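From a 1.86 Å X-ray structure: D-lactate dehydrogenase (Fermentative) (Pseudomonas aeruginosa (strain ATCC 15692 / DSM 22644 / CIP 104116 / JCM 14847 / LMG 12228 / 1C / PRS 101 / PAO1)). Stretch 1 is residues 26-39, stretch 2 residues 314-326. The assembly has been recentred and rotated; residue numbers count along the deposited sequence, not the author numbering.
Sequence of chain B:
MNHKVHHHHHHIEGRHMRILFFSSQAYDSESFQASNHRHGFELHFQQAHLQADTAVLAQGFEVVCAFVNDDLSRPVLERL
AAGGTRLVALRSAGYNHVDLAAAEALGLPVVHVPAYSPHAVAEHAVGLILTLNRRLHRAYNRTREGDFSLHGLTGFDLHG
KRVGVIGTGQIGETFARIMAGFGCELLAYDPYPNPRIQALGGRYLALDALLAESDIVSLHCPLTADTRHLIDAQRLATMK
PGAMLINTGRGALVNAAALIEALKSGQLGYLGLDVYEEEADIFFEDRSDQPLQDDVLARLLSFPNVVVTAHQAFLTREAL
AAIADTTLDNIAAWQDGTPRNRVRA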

# COMPACT_ATOMS: atom_id res chain seq x y z
N ALA B 26 4.49 -20.82 -11.87
CA ALA B 26 5.92 -20.98 -12.06
C ALA B 26 6.54 -21.86 -10.99
O ALA B 26 7.43 -22.66 -11.28
CB ALA B 26 6.61 -19.62 -12.14
N TYR B 27 6.09 -21.73 -9.74
CA TYR B 27 6.67 -22.57 -8.67
C TYR B 27 6.30 -24.09 -8.84
O TYR B 27 7.03 -24.98 -8.37
CB TYR B 27 6.28 -22.04 -7.27
CG TYR B 27 4.79 -22.11 -6.88
CD1 TYR B 27 4.22 -23.31 -6.55
CD2 TYR B 27 4.00 -20.97 -6.82
CE1 TYR B 27 2.90 -23.42 -6.22
CE2 TYR B 27 2.65 -21.08 -6.45
CZ TYR B 27 2.12 -22.32 -6.17
OH TYR B 27 0.80 -22.52 -5.79
N ASP B 28 5.22 -24.37 -9.56
CA ASP B 28 4.88 -25.79 -9.89
C ASP B 28 5.88 -26.35 -10.90
O ASP B 28 6.46 -27.43 -10.72
CB ASP B 28 3.48 -25.87 -10.46
CG ASP B 28 2.41 -25.49 -9.48
OD1 ASP B 28 2.38 -26.08 -8.38
OD2 ASP B 28 1.51 -24.69 -9.83
N SER B 29 6.09 -25.60 -12.00
CA SER B 29 7.01 -26.06 -13.05
C SER B 29 8.40 -26.21 -12.51
O SER B 29 9.07 -27.17 -12.80
CB SER B 29 6.99 -25.23 -14.33
OG SER B 29 6.83 -23.87 -14.04
N GLU B 30 8.85 -25.28 -11.70
CA GLU B 30 10.19 -25.34 -11.17
C GLU B 30 10.39 -26.54 -10.24
O GLU B 30 11.37 -27.28 -10.39
CB GLU B 30 10.46 -23.97 -10.51
CG GLU B 30 11.82 -23.77 -9.88
CD GLU B 30 12.33 -22.37 -10.15
OE1 GLU B 30 11.54 -21.37 -10.08
OE2 GLU B 30 13.53 -22.26 -10.46
N SER B 31 9.42 -26.83 -9.34
CA SER B 31 9.59 -27.91 -8.39
C SER B 31 9.43 -29.28 -9.11
O SER B 31 10.21 -30.21 -8.87
CB SER B 31 8.57 -27.82 -7.23
OG SER B 31 7.19 -27.63 -7.67
N PHE B 32 8.42 -29.38 -9.97
CA PHE B 32 8.15 -30.69 -10.64
C PHE B 32 9.24 -30.99 -11.65
O PHE B 32 9.62 -32.13 -11.80
CB PHE B 32 6.77 -30.68 -11.29
CG PHE B 32 5.68 -31.12 -10.36
CD1 PHE B 32 5.43 -32.46 -10.16
CD2 PHE B 32 4.95 -30.20 -9.61
CE1 PHE B 32 4.47 -32.87 -9.30
CE2 PHE B 32 3.97 -30.62 -8.74
CZ PHE B 32 3.72 -31.96 -8.58
N GLN B 33 9.76 -29.98 -12.34
CA GLN B 33 10.93 -30.29 -13.21
C GLN B 33 12.12 -30.84 -12.47
O GLN B 33 12.73 -31.79 -12.94
CB GLN B 33 11.31 -29.12 -14.08
CG GLN B 33 10.24 -28.99 -15.13
CD GLN B 33 10.49 -27.96 -16.18
OE1 GLN B 33 11.24 -27.03 -15.99
NE2 GLN B 33 9.83 -28.15 -17.31
N ALA B 34 12.41 -30.32 -11.30
CA ALA B 34 13.55 -30.82 -10.54
C ALA B 34 13.27 -32.22 -10.01
O ALA B 34 14.16 -33.09 -10.03
CB ALA B 34 13.84 -29.87 -9.38
N SER B 35 12.02 -32.44 -9.57
CA SER B 35 11.66 -33.72 -9.02
C SER B 35 11.64 -34.83 -10.10
O SER B 35 11.84 -36.01 -9.80
CB SER B 35 10.30 -33.61 -8.34
OG SER B 35 9.94 -34.89 -7.86
N ASN B 36 11.42 -34.44 -11.33
CA ASN B 36 11.35 -35.35 -12.49
C ASN B 36 12.72 -35.95 -12.92
O ASN B 36 12.76 -36.85 -13.75
CB ASN B 36 10.71 -34.61 -13.69
CG ASN B 36 10.15 -35.55 -14.75
OD1 ASN B 36 9.60 -36.65 -14.46
ND2 ASN B 36 10.27 -35.13 -15.99
N HIS B 37 13.81 -35.52 -12.29
CA HIS B 37 15.17 -36.03 -12.59
C HIS B 37 15.31 -37.52 -12.27
O HIS B 37 16.24 -38.14 -12.75
CB HIS B 37 16.27 -35.21 -11.88
CG HIS B 37 16.39 -33.79 -12.36
ND1 HIS B 37 15.87 -33.36 -13.57
CD2 HIS B 37 16.98 -32.70 -11.80
CE1 HIS B 37 16.13 -32.07 -13.73
NE2 HIS B 37 16.80 -31.65 -12.67
N ARG B 38 14.39 -38.08 -11.50
CA ARG B 38 14.37 -39.52 -11.23
C ARG B 38 13.11 -40.19 -11.79
O ARG B 38 12.77 -41.26 -11.37
CB ARG B 38 14.52 -39.79 -9.71
CG ARG B 38 13.89 -38.73 -8.79
CD ARG B 38 14.89 -37.58 -8.62
NE ARG B 38 14.38 -36.48 -7.82
CZ ARG B 38 14.30 -36.51 -6.49
NH1 ARG B 38 14.69 -37.57 -5.80
NH2 ARG B 38 13.82 -35.46 -5.83
N HIS B 39 12.44 -39.56 -12.76
CA HIS B 39 11.30 -40.20 -13.42
C HIS B 39 11.35 -40.07 -14.93
O HIS B 39 11.06 -41.03 -15.62
CB HIS B 39 9.96 -39.65 -12.90
CG HIS B 39 9.72 -39.92 -11.46
ND1 HIS B 39 9.33 -41.16 -10.98
CD2 HIS B 39 9.87 -39.13 -10.37
CE1 HIS B 39 9.24 -41.12 -9.67
NE2 HIS B 39 9.56 -39.89 -9.28
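Stretch 2 (314-326) FLTREALAAIADT

Stretch 2 enters as a short loop, Phe314 to Thr316, and then winds into a helix from Arg317 that runs through Thr326 and continues later in the chain. It packs across the helix that begins stretch 1 at Ala26. The two axes approach to 8.5 Å with a signed crossing angle of -60°, both helices running broadly the same way but well splayed. In register, CA of Ser31 lies 5.4 Å from CA of Ala321, CA of Phe32 5.1 Å from CA of Ala324, and CA of Ser35 5.5 Å from CA of Asp325. At the crossing, CB of Ser35 is 3.6 Å from CB of Ala324, and CB of Ser31 is 4.0 Å from CB of Leu320.

Two aromatic rings of stretch 1 receive aliphatic groups. Leu315 CD1 sits over one face of Tyr27, 3.6 Å from the ring centroid in a CH-pi contact, while Leu320 CD1 reaches to 3.8 Å from Tyr27 CD1. Ala324 CB lies over a face of Phe32, 3.7 Å from its ring centroid and almost on the ring normal.

The polar links are few. Ser35, with chi1 t, donates from OG to Asp325 OD1 at 2.6 Å, the sole direct hydrogen bond between the stretches. The same carboxylate oxygen takes a salt bridge from Arg38 NH2 at 3.0 Å, so Asp325 OD1 serves two partners; the Arg38 side chain is poorly ordered. Ser35 OG also lies 3.3 Å from Asp325 N, but the angle is poor, and that amide is instead spent within its helix on Ala321 O at 2.9 Å. Farther up, Glu30 OE1 and Arg317 NH1 stand 4.1 Å apart with the oxygen well out of the guanidinium plane, an attraction of charges rather than a salt bridge.

Water 1 joins the helices by donating to Ser31 OG at 2.7 Å and to Leu320 O at 2.9 Å. Leu320 O thereby gains a second donor, since Ala324 N already bonds to it at 2.9 Å. Ser31 OG, chi1 p, in turn has two carbonyls of its own helix within reach of its proton, Tyr27 O at 2.7 Å and Asp28 O at 3.1 Å.

Each helix also settles polar groups internally. Thr316, the N-cap of the second, accepts from Ala319 N at OG1 (3.1 Å), satisfying an amide in the first turn. Ser29 OG donates to Ala26 O at 3.1 Å, and Thr326 OG1, whose residue has its CA-to-CB bond pointing away from stretch 1, to Ala322 O at 3.0 Å.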

# COMPACT_ATOMS: atom_id res chain seq x y z
N PHE B 314 2.66 -23.99 3.11
CA PHE B 314 3.59 -24.97 2.51
C PHE B 314 4.41 -24.43 1.37
O PHE B 314 5.16 -25.19 0.73
CB PHE B 314 2.85 -26.25 2.09
CG PHE B 314 1.81 -26.06 1.02
CD1 PHE B 314 2.19 -25.98 -0.30
CD2 PHE B 314 0.47 -26.02 1.34
CE1 PHE B 314 1.26 -25.81 -1.29
CE2 PHE B 314 -0.48 -25.92 0.35
CZ PHE B 314 -0.07 -25.81 -0.97
N LEU B 315 4.36 -23.10 1.15
CA LEU B 315 5.02 -22.48 0.02
C LEU B 315 6.47 -22.15 0.35
O LEU B 315 6.87 -20.95 0.43
CB LEU B 315 4.27 -21.23 -0.49
CG LEU B 315 4.56 -20.80 -1.94
CD1 LEU B 315 3.87 -21.72 -2.96
CD2 LEU B 315 4.19 -19.37 -2.22
N THR B 316 7.29 -23.19 0.52
CA THR B 316 8.73 -23.09 0.53
C THR B 316 9.34 -24.01 -0.53
O THR B 316 8.69 -24.96 -0.96
CB THR B 316 9.35 -23.49 1.85
OG1 THR B 316 9.12 -24.88 2.11
CG2 THR B 316 8.76 -22.67 3.03
N ARG B 317 10.57 -23.78 -0.90
CA ARG B 317 11.18 -24.63 -1.91
C ARG B 317 11.24 -26.09 -1.50
O ARG B 317 10.91 -26.94 -2.26
CB ARG B 317 12.48 -24.04 -2.41
CG ARG B 317 12.17 -23.13 -3.59
CD ARG B 317 13.14 -22.02 -3.85
NE ARG B 317 12.54 -20.85 -4.49
CZ ARG B 317 11.71 -20.86 -5.52
NH1 ARG B 317 11.33 -21.98 -6.08
NH2 ARG B 317 11.25 -19.73 -6.01
N GLU B 318 11.58 -26.35 -0.27
CA GLU B 318 11.67 -27.68 0.25
C GLU B 318 10.32 -28.36 0.35
O GLU B 318 10.17 -29.55 0.05
CB GLU B 318 12.37 -27.66 1.60
CG GLU B 318 13.82 -27.15 1.52
CD GLU B 318 13.97 -25.62 1.64
OE1 GLU B 318 12.95 -24.88 1.73
OE2 GLU B 318 15.11 -25.13 1.64
N ALA B 319 9.31 -27.64 0.79
CA ALA B 319 8.01 -28.22 0.93
C ALA B 319 7.38 -28.49 -0.42
O ALA B 319 6.65 -29.52 -0.59
CB ALA B 319 7.09 -27.33 1.79
N LEU B 320 7.64 -27.61 -1.38
CA LEU B 320 7.17 -27.82 -2.75
C LEU B 320 7.89 -29.02 -3.38
O LEU B 320 7.27 -29.78 -4.14
CB LEU B 320 7.34 -26.56 -3.62
CG LEU B 320 6.43 -25.39 -3.28
CD1 LEU B 320 6.89 -24.21 -4.05
CD2 LEU B 320 4.98 -25.78 -3.55
N ALA B 321 9.18 -29.16 -3.09
CA ALA B 321 9.92 -30.35 -3.56
C ALA B 321 9.32 -31.63 -3.01
O ALA B 321 9.21 -32.63 -3.76
CB ALA B 321 11.42 -30.25 -3.22
N ALA B 322 8.92 -31.64 -1.74
CA ALA B 322 8.25 -32.80 -1.16
C ALA B 322 6.91 -33.15 -1.82
O ALA B 322 6.58 -34.34 -2.04
CB ALA B 322 8.04 -32.62 0.35
N ILE B 323 6.11 -32.13 -2.11
CA ILE B 323 4.85 -32.29 -2.84
C ILE B 323 5.11 -32.87 -4.26
O ILE B 323 4.38 -33.76 -4.75
CB ILE B 323 4.14 -30.93 -2.98
CG1 ILE B 323 3.44 -30.54 -1.65
CG2 ILE B 323 3.11 -30.91 -4.11
CD1 ILE B 323 3.17 -29.05 -1.55
N ALA B 324 6.11 -32.34 -4.93
CA ALA B 324 6.43 -32.83 -6.30
C ALA B 324 6.92 -34.27 -6.29
O ALA B 324 6.43 -35.07 -7.10
CB ALA B 324 7.44 -31.93 -6.94
N ASP B 325 7.83 -34.61 -5.38
CA ASP B 325 8.38 -35.96 -5.22
C ASP B 325 7.25 -36.95 -4.89
O ASP B 325 7.14 -38.03 -5.46
CB ASP B 325 9.38 -35.99 -4.04
CG ASP B 325 10.68 -35.26 -4.31
OD1 ASP B 325 10.93 -34.79 -5.41
OD2 ASP B 325 11.48 -35.18 -3.37
N THR B 326 6.42 -36.58 -3.92
CA THR B 326 5.31 -37.39 -3.52
C THR B 326 4.36 -37.60 -4.70
O THR B 326 3.95 -38.75 -4.97
CB THR B 326 4.62 -36.81 -2.28
OG1 THR B 326 5.52 -37.02 -1.17
CG2 THR B 326 3.38 -37.56 -2.00
O HOH W 1 5.31 -28.92 -6.15